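Local structure of FdhC (Acinetobacter nosocomialis, 5KTD) at residues E63-I68 and I77-L82; F92-W97 and S128-M133; G147-S152 and I161-K166. The protein probably transfers a hydroxybutanoyl group from coenzyme A to a dTDP-linked amino sugar, as expected of a GNAT-type acyltransferase. All coordinates share one frame; numbering follows the deposited sequence.

The three contacts follow one another along the chain and all belong to one mixed sheet. Contact 1 pairs the hairpin strands 64-70 and 75-86. Contact 2 joins strands 91-99 and 127-133, and contact 3 lies in the edge hairpin 149-153 and 157-163. The centres of contacts 1 and 2 are about 12 Å apart; they touch because strands 75-86 and 91-99 are neighbours, and Arg-81 NE and Thr-79 OG1 both reach Ser-96. Contacts 2 and 3, with centres about 11 Å apart, meet where Ser-128 O approaches Phe-162 N. Contacts 1 and 3 do not touch. The nucleotide sugar derivative spans contacts 1 and 2, while contact 3 flanks this site at the sheet edge.

Contact 1. Residues E63-I68 and I77-L82; sequences EYYFII and IGTVRL. With QUH ([[(2~{R},3~{S},5~{R})-5-[5-methyl-2,4-bis(oxidanylidene)pyrimidin-1-yl]-3-oxidanyl-oxolan-2-yl]methoxy-oxidanyl-phosphoryl] [(2~{R},3~{R},4~{S},5~{S},6~{R})-6-methyl-3,5-bis(oxidanyl)-4-[[(3~{R})-3-oxidanylbutanoyl]amino]oxan-2-yl] hydrogen phosphate), chain C.
Tyr-65 and Arg-81 meet on the ligand side of an antiparallel hairpin, where Arg-81 CD lies over one face of the phenol ring, 4.0 Å from its centroid, in a CH-pi contact. Both side chains leave with CG anti to the backbone N (Tyr-65 chi1 -169°), and the arginine then bends at chi3. Arg-81 NH1 bonds Glu-63 OE1 (3.0 Å) in a salt bridge that is nearly in the guanidinium plane but comes from above the carboxylate plane. Glu-63 OE2 also pairs with Arg-57, and Arg-81 NE bonds Ser-96 OG.

Tyr-64 with Leu-82 and Phe-66 with Val-80 are hydrogen-bonded pairs. Ile-68 O accepts from Ile-77 N and weakly from Gly-78 N, making a classic beta bulge. The face of Phe-66, Ile-68, Val-80 and Leu-82 is apolar and closely packed: helix 107-122 lies against the last three, while Phe-4 meets the Phe-66 ring edge-to-face. Phe-66 CB rests 4.1 Å from Val-80 CG1.

The side of Tyr-65, Thr-79 and Arg-81 is polar instead. A water donates to Tyr-65 OH (2.8 Å) and to Thr-79 OG1, which also bonds Ser-96 O. Tyr-65 OH donates to thymine carbonyl O15 (2.7 Å). Arg-81 NH2 donates to phosphate O10 (2.9 Å). The tyrosine probably helps to recognise the base, and an arginine held by Glu-63 and Ser-96 probably helps neutralise the diphosphate.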
loop_
_atom_site.group_PDB
_atom_site.type_symbol
_atom_site.label_atom_id
_atom_site.label_comp_id
_atom_site.label_asym_id
_atom_site.label_seq_id
_atom_site.Cartn_x
_atom_site.Cartn_y
_atom_site.Cartn_z
ATOM N N GLU A 63 -13.152 -3.014 1.550
ATOM C CA GLU A 63 -11.744 -3.428 1.375
ATOM C C GLU A 63 -11.345 -3.278 -0.083
ATOM O O GLU A 63 -12.168 -3.545 -0.964
ATOM C CB GLU A 63 -11.545 -4.889 1.824
ATOM C CG GLU A 63 -10.097 -5.310 2.005
ATOM C CD GLU A 63 -9.952 -6.551 2.837
ATOM O OE1 GLU A 63 -9.143 -7.434 2.521
ATOM O OE2 GLU A 63 -10.654 -6.606 3.859
ATOM N N TYR A 64 -10.120 -2.802 -0.338
ATOM C CA TYR A 64 -9.580 -2.686 -1.650
ATOM C C TYR A 64 -8.157 -3.168 -1.617
ATOM O O TYR A 64 -7.315 -2.691 -0.826
ATOM C CB TYR A 64 -9.637 -1.224 -2.114
ATOM C CG TYR A 64 -11.047 -0.675 -2.101
ATOM C CD1 TYR A 64 -11.952 -1.019 -3.104
ATOM C CD2 TYR A 64 -11.486 0.138 -1.087
ATOM C CE1 TYR A 64 -13.260 -0.550 -3.099
ATOM C CE2 TYR A 64 -12.812 0.624 -1.062
ATOM C CZ TYR A 64 -13.691 0.284 -2.080
ATOM O OH TYR A 64 -15.010 0.767 -2.098
ATOM N N TYR A 65 -7.907 -4.146 -2.460
ATOM C CA TYR A 65 -6.684 -4.910 -2.486
ATOM C C TYR A 65 -6.145 -4.779 -3.887
ATOM O O TYR A 65 -6.897 -4.980 -4.842
ATOM C CB TYR A 65 -7.025 -6.339 -2.183
ATOM C CG TYR A 65 -5.899 -7.301 -1.897
ATOM C CD1 TYR A 65 -4.613 -6.881 -1.629
ATOM C CD2 TYR A 65 -6.155 -8.680 -1.833
ATOM C CE1 TYR A 65 -3.604 -7.815 -1.313
ATOM C CE2 TYR A 65 -5.146 -9.588 -1.566
ATOM C CZ TYR A 65 -3.858 -9.144 -1.329
ATOM O OH TYR A 65 -2.820 -10.053 -1.021
ATOM N N PHE A 66 -4.872 -4.430 -4.020
ATOM C CA PHE A 66 -4.263 -4.082 -5.326
ATOM C C PHE A 66 -2.990 -4.888 -5.574
ATOM O O PHE A 66 -2.199 -5.075 -4.657
ATOM C CB PHE A 66 -3.849 -2.622 -5.363
ATOM C CG PHE A 66 -5.001 -1.647 -5.229
ATOM C CD1 PHE A 66 -5.487 -1.282 -3.991
ATOM C CD2 PHE A 66 -5.570 -1.095 -6.337
ATOM C CE1 PHE A 66 -6.581 -0.401 -3.870
ATOM C CE2 PHE A 66 -6.647 -0.208 -6.240
ATOM C CZ PHE A 66 -7.149 0.152 -5.007
ATOM N N ILE A 67 -2.813 -5.284 -6.832
ATOM C CA ILE A 67 -1.522 -5.705 -7.354
ATOM C C ILE A 67 -0.793 -4.414 -7.771
ATOM O O ILE A 67 -1.414 -3.542 -8.356
ATOM C CB ILE A 67 -1.619 -6.595 -8.611
ATOM C CG1 ILE A 67 -2.405 -7.878 -8.310
ATOM C CG2 ILE A 67 -0.217 -6.945 -9.135
ATOM C CD1 ILE A 67 -1.937 -8.657 -7.097
ATOM N N ILE A 68 0.488 -4.346 -7.421
ATOM C CA ILE A 68 1.393 -3.279 -7.841
ATOM C C ILE A 68 2.133 -3.765 -9.086
ATOM O O ILE A 68 2.664 -4.846 -9.096
ATOM C CB ILE A 68 2.420 -2.902 -6.774
ATOM C CG1 ILE A 68 1.743 -2.542 -5.430
ATOM C CG2 ILE A 68 3.262 -1.741 -7.308
ATOM C CD1 ILE A 68 2.700 -2.443 -4.261
ATOM N N ILE A 77 4.910 -6.563 -9.376
ATOM C CA ILE A 77 6.029 -6.384 -8.456
ATOM C C ILE A 77 5.618 -6.386 -6.955
ATOM O O ILE A 77 6.471 -6.374 -6.103
ATOM C CB ILE A 77 6.824 -5.092 -8.795
ATOM C CG1 ILE A 77 5.915 -3.849 -8.774
ATOM C CG2 ILE A 77 7.509 -5.209 -10.170
ATOM C CD1 ILE A 77 6.683 -2.553 -8.685
ATOM N N GLY A 78 4.329 -6.459 -6.654
ATOM C CA GLY A 78 3.890 -6.526 -5.271
ATOM C C GLY A 78 2.398 -6.358 -5.019
ATOM O O GLY A 78 1.575 -6.409 -5.945
ATOM N N THR A 79 2.080 -6.120 -3.746
ATOM C CA THR A 79 0.728 -5.981 -3.286
ATOM C C THR A 79 0.597 -4.862 -2.318
ATOM O O THR A 79 1.577 -4.413 -1.681
ATOM C CB THR A 79 0.249 -7.213 -2.550
ATOM O OG1 THR A 79 1.062 -7.426 -1.404
ATOM C CG2 THR A 79 0.324 -8.378 -3.454
ATOM N N VAL A 80 -0.621 -4.372 -2.208
ATOM C CA VAL A 80 -0.925 -3.424 -1.139
ATOM C C VAL A 80 -2.418 -3.459 -0.928
ATOM O O VAL A 80 -3.175 -3.775 -1.863
ATOM C CB VAL A 80 -0.351 -1.991 -1.413
ATOM C CG1 VAL A 80 -1.167 -1.331 -2.511
ATOM C CG2 VAL A 80 -0.331 -1.164 -0.123
ATOM N N ARG A 81 -2.823 -3.152 0.285
ATOM C CA ARG A 81 -4.241 -3.303 0.698
ATOM C C ARG A 81 -4.726 -2.206 1.640
ATOM O O ARG A 81 -3.999 -1.857 2.578
ATOM C CB ARG A 81 -4.421 -4.664 1.371
ATOM C CG ARG A 81 -5.852 -5.106 1.596
ATOM C CD ARG A 81 -5.941 -6.611 1.878
ATOM N NE ARG A 81 -5.196 -6.908 3.101
ATOM C CZ ARG A 81 -5.669 -7.309 4.296
ATOM N NH1 ARG A 81 -6.944 -7.579 4.510
ATOM N NH2 ARG A 81 -4.802 -7.506 5.294
ATOM N N LEU A 82 -5.956 -1.705 1.383
ATOM C CA LEU A 82 -6.688 -0.835 2.258
ATOM C C LEU A 82 -7.813 -1.610 2.868
ATOM O O LEU A 82 -8.608 -2.180 2.130
ATOM C CB LEU A 82 -7.312 0.380 1.535
ATOM C CG LEU A 82 -6.328 1.458 1.083
ATOM C CD1 LEU A 82 -5.463 0.922 -0.044
ATOM C CD2 LEU A 82 -7.137 2.659 0.669
HETATM O O1 QUH C . 1.954 -3.838 5.768
HETATM C C1 QUH C . 1.668 -3.296 6.845
HETATM C C2 QUH C . 1.619 -1.819 7.068
HETATM C C3 QUH C . 2.395 -1.065 6.023
HETATM O O2 QUH C . 3.766 -0.917 6.419
HETATM C C4 QUH C . 1.897 0.342 5.819
HETATM N N1 QUH C . 1.329 -4.025 7.974
HETATM C C5 QUH C . 1.069 -5.466 7.924
HETATM C C6 QUH C . 1.668 -6.157 9.151
HETATM O O3 QUH C . 3.085 -5.873 9.182
HETATM C C7 QUH C . 1.405 -7.651 9.008
HETATM C C8 QUH C . 1.995 -8.482 10.143
HETATM O O4 QUH C . -0.016 -7.896 8.942
HETATM C C9 QUH C . -0.409 -5.736 7.996
HETATM O O5 QUH C . -1.142 -5.049 7.003
HETATM C C10 QUH C . -0.703 -7.195 7.906
HETATM O O6 QUH C . -0.331 -7.646 6.615
HETATM P P1 QUH C . -0.846 -9.017 6.104
HETATM O O7 QUH C . -0.056 -10.223 6.636
HETATM O O8 QUH C . -0.846 -8.861 4.552
HETATM O O9 QUH C . -2.431 -9.236 6.271
HETATM P P2 QUH C . -3.271 -9.672 7.571
HETATM O O10 QUH C . -4.329 -8.733 7.893
HETATM O O11 QUH C . -2.364 -9.933 8.768
HETATM O O12 QUH C . -3.986 -10.982 7.071
HETATM C C11 QUH C . -5.137 -11.554 7.661
HETATM C C12 QUH C . -5.040 -13.041 7.361
HETATM C C13 QUH C . -3.657 -13.620 7.701
HETATM O O13 QUH C . -3.821 -14.979 8.166
HETATM C C14 QUH C . -2.919 -13.739 6.373
HETATM C C15 QUH C . -4.070 -14.002 5.424
HETATM O O14 QUH C . -5.241 -13.315 5.968
HETATM N N2 QUH C . -3.918 -13.523 4.060
HETATM C C16 QUH C . -3.826 -12.179 3.821
HETATM C C17 QUH C . -3.749 -11.690 2.501
HETATM C C18 QUH C . -3.663 -10.215 2.172
HETATM C C19 QUH C . -3.728 -12.679 1.462
HETATM O O15 QUH C . -3.656 -12.326 0.228
HETATM N N3 QUH C . -3.817 -13.983 1.724
HETATM C C20 QUH C . -3.920 -14.397 2.984
HETATM O O16 QUH C . -4.014 -15.701 3.143
HETATM O O HOH W 1 -0.215 -9.762 -0.078
#

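Contact 2. Residues F92-W97 and S128-M133; sequences FCWGSW and SHFEVM. With QUH ([[(2~{R},3~{S},5~{R})-5-[5-methyl-2,4-bis(oxidanylidene)pyrimidin-1-yl]-3-oxidanyl-oxolan-2-yl]methoxy-oxidanyl-phosphoryl] [(2~{R},3~{R},4~{S},5~{S},6~{R})-6-methyl-3,5-bis(oxidanyl)-4-[[(3~{R})-3-oxidanylbutanoyl]amino]oxan-2-yl] hydrogen phosphate), chain C.
Trp-94 and Phe-130 both set CG between the backbone N and the carbonyl carbon (chi1 77° and 58°), which brings the two rings out in the same direction, next to each other. Trp-94 NE1 comes 3.5 Å from Phe-130 CD1, the ring planes being oblique. The terminal methyl of the hydroxybutanoyl group, C4, sits over the centre of the indole, so large aromatic surfaces suit a greasy acyl end.

Nearer the start of the strands, Ser-128 OG lies over a face of the Phe-92 ring, 3.3 Å from Phe-92 CZ. Here the strands pair in parallel: His-129 N donates to Phe-92 O (2.7 Å), but the next bond, Trp-94 N to His-129 O, is weak. Beyond it they diverge in the splay characteristic of GNAT folds, where the cofactor binds; Trp-97 O is hydrogen-bonded to coenzyme A. Water 2 bridges Trp-94 O and Glu-131 N. Ligand amide N1 donates to Glu-131 O (3.2 Å), and Ser-96 OG to phosphate O8 (2.6 Å). Glycine suits position 95, since sugar hydroxyl O5 lies where a side chain would begin.

Helix 107-122 connects the strands in a beta-alpha-beta unit and packs on the Trp-94 side, its Tyr-116 OH bonded to Trp-94 NE1; strands 75-86 and 157-163 flank the pair.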
loop_
_atom_site.group_PDB
_atom_site.type_symbol
_atom_site.label_atom_id
_atom_site.label_comp_id
_atom_site.label_asym_id
_atom_site.label_seq_id
_atom_site.Cartn_x
_atom_site.Cartn_y
_atom_site.Cartn_z
ATOM N N PHE A 92 -9.005 4.438 7.902
ATOM C CA PHE A 92 -8.764 3.232 7.160
ATOM C C PHE A 92 -7.419 2.665 7.575
ATOM O O PHE A 92 -6.521 3.413 7.879
ATOM C CB PHE A 92 -8.839 3.474 5.636
ATOM C CG PHE A 92 -7.638 4.200 5.036
ATOM C CD1 PHE A 92 -7.574 5.572 5.034
ATOM C CD2 PHE A 92 -6.608 3.488 4.418
ATOM C CE1 PHE A 92 -6.491 6.248 4.519
ATOM C CE2 PHE A 92 -5.525 4.156 3.877
ATOM C CZ PHE A 92 -5.490 5.557 3.898
ATOM N N CYS A 93 -7.312 1.353 7.599
ATOM C CA CYS A 93 -6.007 0.731 7.691
ATOM C C CYS A 93 -5.420 0.472 6.284
ATOM O O CYS A 93 -6.147 0.296 5.304
ATOM C CB CYS A 93 -6.054 -0.579 8.533
ATOM S SG CYS A 93 -6.666 -0.246 10.217
ATOM N N TRP A 94 -4.090 0.393 6.220
ATOM C CA TRP A 94 -3.434 -0.175 5.080
ATOM C C TRP A 94 -2.230 -1.041 5.460
ATOM O O TRP A 94 -1.751 -0.995 6.586
ATOM C CB TRP A 94 -3.060 0.886 4.063
ATOM C CG TRP A 94 -1.861 1.764 4.321
ATOM C CD1 TRP A 94 -1.786 2.862 5.122
ATOM C CD2 TRP A 94 -0.607 1.686 3.633
ATOM N NE1 TRP A 94 -0.536 3.471 4.983
ATOM C CE2 TRP A 94 0.188 2.775 4.061
ATOM C CE3 TRP A 94 -0.088 0.803 2.676
ATOM C CZ2 TRP A 94 1.506 2.990 3.594
ATOM C CZ3 TRP A 94 1.261 1.005 2.216
ATOM C CH2 TRP A 94 2.010 2.114 2.664
ATOM N N GLY A 95 -1.819 -1.833 4.500
ATOM C CA GLY A 95 -0.777 -2.828 4.715
ATOM C C GLY A 95 -0.811 -3.893 3.673
ATOM O O GLY A 95 -1.073 -3.576 2.498
ATOM N N SER A 96 -0.495 -5.144 4.059
ATOM C CA SER A 96 -0.226 -6.192 3.069
ATOM C C SER A 96 0.763 -5.694 2.003
ATOM O O SER A 96 0.636 -6.009 0.818
ATOM C CB SER A 96 -1.517 -6.727 2.421
ATOM O OG SER A 96 -2.436 -7.181 3.397
ATOM N N TRP A 97 1.766 -4.952 2.446
ATOM C CA TRP A 97 2.579 -4.123 1.559
ATOM C C TRP A 97 3.906 -4.850 1.293
ATOM O O TRP A 97 4.751 -4.974 2.193
ATOM C CB TRP A 97 2.832 -2.805 2.226
ATOM C CG TRP A 97 3.479 -1.770 1.353
ATOM C CD1 TRP A 97 3.263 -1.528 0.017
ATOM C CD2 TRP A 97 4.384 -0.778 1.807
ATOM N NE1 TRP A 97 4.043 -0.459 -0.385
ATOM C CE2 TRP A 97 4.709 0.036 0.697
ATOM C CE3 TRP A 97 4.958 -0.491 3.067
ATOM C CZ2 TRP A 97 5.587 1.088 0.787
ATOM C CZ3 TRP A 97 5.848 0.566 3.166
ATOM C CH2 TRP A 97 6.164 1.340 2.009
ATOM N N SER A 128 -5.498 7.448 8.604
ATOM C CA SER A 128 -5.024 6.155 8.185
ATOM C C SER A 128 -4.357 5.514 9.377
ATOM O O SER A 128 -3.737 6.206 10.102
ATOM C CB SER A 128 -4.012 6.258 7.069
ATOM O OG SER A 128 -3.737 4.941 6.620
ATOM N N HIS A 129 -4.588 4.226 9.622
ATOM C CA HIS A 129 -3.909 3.528 10.722
ATOM C C HIS A 129 -3.131 2.351 10.160
ATOM O O HIS A 129 -3.562 1.720 9.244
ATOM C CB HIS A 129 -4.885 2.976 11.779
ATOM C CG HIS A 129 -5.753 4.018 12.449
ATOM N ND1 HIS A 129 -6.881 3.661 13.162
ATOM C CD2 HIS A 129 -5.696 5.379 12.502
ATOM C CE1 HIS A 129 -7.452 4.754 13.658
ATOM N NE2 HIS A 129 -6.749 5.802 13.284
ATOM N N PHE A 130 -1.955 2.075 10.723
ATOM C CA PHE A 130 -1.220 0.897 10.359
ATOM C C PHE A 130 -0.179 0.590 11.432
ATOM O O PHE A 130 0.108 1.414 12.289
ATOM C CB PHE A 130 -0.530 1.058 8.974
ATOM C CG PHE A 130 0.399 2.207 8.895
ATOM C CD1 PHE A 130 -0.043 3.452 8.493
ATOM C CD2 PHE A 130 1.735 2.047 9.262
ATOM C CE1 PHE A 130 0.846 4.513 8.393
ATOM C CE2 PHE A 130 2.626 3.122 9.168
ATOM C CZ PHE A 130 2.179 4.329 8.742
ATOM N N GLU A 131 0.406 -0.580 11.333
ATOM C CA GLU A 131 1.411 -1.009 12.259
ATOM C C GLU A 131 2.521 -1.710 11.519
ATOM O O GLU A 131 2.332 -2.141 10.399
ATOM C CB GLU A 131 0.807 -1.942 13.317
ATOM C CG GLU A 131 0.304 -3.290 12.865
ATOM C CD GLU A 131 -1.170 -3.342 12.609
ATOM O OE1 GLU A 131 -1.620 -4.108 11.758
ATOM O OE2 GLU A 131 -1.908 -2.639 13.270
ATOM N N VAL A 132 3.665 -1.824 12.182
ATOM C CA VAL A 132 4.869 -2.376 11.605
ATOM C C VAL A 132 5.527 -3.152 12.719
ATOM O O VAL A 132 5.634 -2.637 13.831
ATOM C CB VAL A 132 5.818 -1.249 11.205
ATOM C CG1 VAL A 132 7.149 -1.781 10.669
ATOM C CG2 VAL A 132 5.125 -0.270 10.215
ATOM N N MET A 133 5.953 -4.379 12.442
ATOM C CA MET A 133 6.667 -5.176 13.456
ATOM C C MET A 133 7.907 -4.546 13.977
ATOM O O MET A 133 8.698 -4.031 13.228
ATOM C CB MET A 133 7.035 -6.566 12.940
ATOM C CG MET A 133 5.795 -7.461 12.871
ATOM S SD MET A 133 6.145 -9.228 12.763
ATOM C CE MET A 133 6.730 -9.547 14.435
HETATM O O1 QUH C . 1.954 -3.838 5.768
HETATM C C1 QUH C . 1.668 -3.296 6.845
HETATM C C2 QUH C . 1.619 -1.819 7.068
HETATM C C3 QUH C . 2.395 -1.065 6.023
HETATM O O2 QUH C . 3.766 -0.917 6.419
HETATM C C4 QUH C . 1.897 0.342 5.819
HETATM N N1 QUH C . 1.329 -4.025 7.974
HETATM C C5 QUH C . 1.069 -5.466 7.924
HETATM C C6 QUH C . 1.668 -6.157 9.151
HETATM O O3 QUH C . 3.085 -5.873 9.182
HETATM C C7 QUH C . 1.405 -7.651 9.008
HETATM C C8 QUH C . 1.995 -8.482 10.143
HETATM O O4 QUH C . -0.016 -7.896 8.942
HETATM C C9 QUH C . -0.409 -5.736 7.996
HETATM O O5 QUH C . -1.142 -5.049 7.003
HETATM C C10 QUH C . -0.703 -7.195 7.906
HETATM O O6 QUH C . -0.331 -7.646 6.615
HETATM P P1 QUH C . -0.846 -9.017 6.104
HETATM O O7 QUH C . -0.056 -10.223 6.636
HETATM O O8 QUH C . -0.846 -8.861 4.552
HETATM O O9 QUH C . -2.431 -9.236 6.271
HETATM P P2 QUH C . -3.271 -9.672 7.571
HETATM O O10 QUH C . -4.329 -8.733 7.893
HETATM O O11 QUH C . -2.364 -9.933 8.768
HETATM O O12 QUH C . -3.986 -10.982 7.071
HETATM C C11 QUH C . -5.137 -11.554 7.661
HETATM C C12 QUH C . -5.040 -13.041 7.361
HETATM C C13 QUH C . -3.657 -13.620 7.701
HETATM O O13 QUH C . -3.821 -14.979 8.166
HETATM C C14 QUH C . -2.919 -13.739 6.373
HETATM C C15 QUH C . -4.070 -14.002 5.424
HETATM O O14 QUH C . -5.241 -13.315 5.968
HETATM N N2 QUH C . -3.918 -13.523 4.060
HETATM C C16 QUH C . -3.826 -12.179 3.821
HETATM C C17 QUH C . -3.749 -11.690 2.501
HETATM C C18 QUH C . -3.663 -10.215 2.172
HETATM C C19 QUH C . -3.728 -12.679 1.462
HETATM O O15 QUH C . -3.656 -12.326 0.228
HETATM N N3 QUH C . -3.817 -13.983 1.724
HETATM C C20 QUH C . -3.920 -14.397 2.984
HETATM O O16 QUH C . -4.014 -15.701 3.143
HETATM O O HOH W 2 -1.023 -2.478 9.377
#

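Contact 3. Residues G147-S152 and I161-K166; sequences GAQKIS and IFPKSK
A Schellman motif ends helix 137-146 at Gly-147, and the chain passes straight into the edge hairpin of the sheet. Gly-147 takes a positive phi of 117°, and Lys-166 packs against it, CG 3.9 Å from Gly-147 CA. A residue with no CB suits this spot both for the backbone turn and for the nearness of that methylene chain. The lysine's polar end turns elsewhere, its NZ forming a salt bridge with Glu-169.

Beside Gly-147, the Phe-162 ring is directed to the turn by CG anti to the backbone N (chi1 -166°). Its CD2 lies 3.6 Å from Ala-148 N and CE2 borders Gly-147 C, an oblique approach to the backbone, with the small Ala-148 CB 4.1 Å from Phe-162 CD2; the ring also stacks with Tyr-116. In the hairpin itself, strands 149-153 and 157-163 run antiparallel, and Gln-149 and Ile-161 form a hydrogen-bonded pair: Gln-149 N donates to Ile-161 O (2.8 Å), and Ile-161 N donates back to Gln-149 O (3.0 Å). On the same face Gln-149 CB touches Ile-161 CD1 at 3.6 Å, while its amide reaches out past Pro-163 CG.

Farther along, Ile-151 packs crosswise against Ile-161, its CG2 3.6 Å from Ile-161 CG2 and closer still to Ile-161 CD1, a tight spot. Ile-151 and Ser-152 both face Tyr-159 in a classic beta bulge. At the other end Pro-163 occupies the N-cap position of helix 164-169.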
loop_
_atom_site.group_PDB
_atom_site.type_symbol
_atom_site.label_atom_id
_atom_site.label_comp_id
_atom_site.label_asym_id
_atom_site.label_seq_id
_atom_site.Cartn_x
_atom_site.Cartn_y
_atom_site.Cartn_z
ATOM N N GLY A 147 6.024 11.089 7.342
ATOM C CA GLY A 147 5.207 11.911 8.240
ATOM C C GLY A 147 4.248 11.150 9.122
ATOM O O GLY A 147 3.391 11.772 9.713
ATOM N N ALA A 148 4.362 9.813 9.213
ATOM C CA ALA A 148 3.507 9.023 10.130
ATOM C C ALA A 148 3.906 9.335 11.568
ATOM O O ALA A 148 5.026 9.694 11.812
ATOM C CB ALA A 148 3.627 7.535 9.906
ATOM N N GLN A 149 2.970 9.215 12.489
ATOM C CA GLN A 149 3.245 9.432 13.915
ATOM C C GLN A 149 3.058 8.125 14.672
ATOM O O GLN A 149 1.997 7.524 14.587
ATOM C CB GLN A 149 2.251 10.405 14.500
ATOM C CG GLN A 149 2.432 11.853 14.195
ATOM C CD GLN A 149 1.133 12.588 14.588
ATOM O OE1 GLN A 149 0.693 12.563 15.796
ATOM N NE2 GLN A 149 0.439 13.155 13.554
ATOM N N LYS A 150 4.040 7.729 15.472
ATOM C CA LYS A 150 3.821 6.644 16.431
ATOM C C LYS A 150 2.752 7.068 17.391
ATOM O O LYS A 150 2.921 8.043 18.084
ATOM C CB LYS A 150 5.073 6.275 17.249
ATOM C CG LYS A 150 6.443 6.425 16.568
ATOM C CD LYS A 150 7.395 5.357 17.088
ATOM C CE LYS A 150 8.814 5.538 16.603
ATOM N NZ LYS A 150 9.428 6.773 17.174
ATOM N N ILE A 151 1.619 6.390 17.379
ATOM C CA ILE A 151 0.673 6.517 18.449
ATOM C C ILE A 151 1.291 5.710 19.574
ATOM O O ILE A 151 1.552 6.298 20.626
ATOM C CB ILE A 151 -0.812 6.218 18.101
ATOM C CG1 ILE A 151 -1.040 4.884 17.349
ATOM C CG2 ILE A 151 -1.313 7.373 17.242
ATOM C CD1 ILE A 151 -2.494 4.509 16.945
ATOM N N SER A 152 1.692 4.450 19.326
ATOM C CA SER A 152 2.033 3.532 20.440
ATOM C C SER A 152 2.634 2.183 20.025
ATOM O O SER A 152 3.291 2.123 19.012
ATOM C CB SER A 152 0.753 3.233 21.161
ATOM O OG SER A 152 0.045 2.359 20.348
ATOM N N ILE A 161 -0.314 6.369 13.083
ATOM C CA ILE A 161 -1.313 7.019 12.238
ATOM C C ILE A 161 -0.665 8.011 11.266
ATOM O O ILE A 161 0.431 8.561 11.506
ATOM C CB ILE A 161 -2.506 7.718 12.970
ATOM C CG1 ILE A 161 -2.201 9.141 13.368
ATOM C CG2 ILE A 161 -3.057 6.895 14.145
ATOM C CD1 ILE A 161 -1.220 9.278 14.492
ATOM N N PHE A 162 -1.399 8.234 10.176
ATOM C CA PHE A 162 -1.000 9.170 9.117
ATOM C C PHE A 162 -2.197 10.074 8.813
ATOM O O PHE A 162 -3.265 9.594 8.441
ATOM C CB PHE A 162 -0.540 8.413 7.880
ATOM C CG PHE A 162 0.196 9.292 6.885
ATOM C CD1 PHE A 162 -0.493 10.042 5.945
ATOM C CD2 PHE A 162 1.575 9.382 6.914
ATOM C CE1 PHE A 162 0.180 10.869 5.053
ATOM C CE2 PHE A 162 2.244 10.229 6.033
ATOM C CZ PHE A 162 1.539 10.973 5.098
ATOM N N PRO A 163 -2.065 11.363 9.088
ATOM C CA PRO A 163 -3.234 12.236 8.911
ATOM C C PRO A 163 -3.362 12.764 7.469
ATOM O O PRO A 163 -2.330 12.919 6.755
ATOM C CB PRO A 163 -2.959 13.392 9.894
ATOM C CG PRO A 163 -1.494 13.483 9.931
ATOM C CD PRO A 163 -0.988 12.049 9.798
ATOM N N LYS A 164 -4.619 13.008 7.082
ATOM C CA LYS A 164 -4.994 13.602 5.823
ATOM C C LYS A 164 -4.177 14.874 5.587
ATOM O O LYS A 164 -3.722 15.086 4.480
ATOM C CB LYS A 164 -6.486 13.925 5.801
ATOM C CG LYS A 164 -6.995 14.462 4.491
ATOM C CD LYS A 164 -8.510 14.423 4.413
ATOM C CE LYS A 164 -9.006 14.608 2.988
ATOM N NZ LYS A 164 -10.337 13.931 2.843
ATOM N N SER A 165 -4.002 15.675 6.642
ATOM C CA SER A 165 -3.237 16.917 6.585
ATOM C C SER A 165 -1.818 16.719 6.085
ATOM O O SER A 165 -1.331 17.510 5.269
ATOM C CB SER A 165 -3.213 17.634 7.940
ATOM O OG SER A 165 -2.369 16.971 8.843
ATOM N N LYS A 166 -1.170 15.640 6.528
ATOM C CA LYS A 166 0.190 15.367 6.081
ATOM C C LYS A 166 0.206 14.910 4.635
ATOM O O LYS A 166 1.155 15.241 3.881
ATOM C CB LYS A 166 0.864 14.348 6.974
ATOM C CG LYS A 166 2.288 13.974 6.607
ATOM C CD LYS A 166 3.282 15.141 6.683
ATOM C CE LYS A 166 3.389 15.733 8.068
ATOM N NZ LYS A 166 4.546 16.662 8.126
#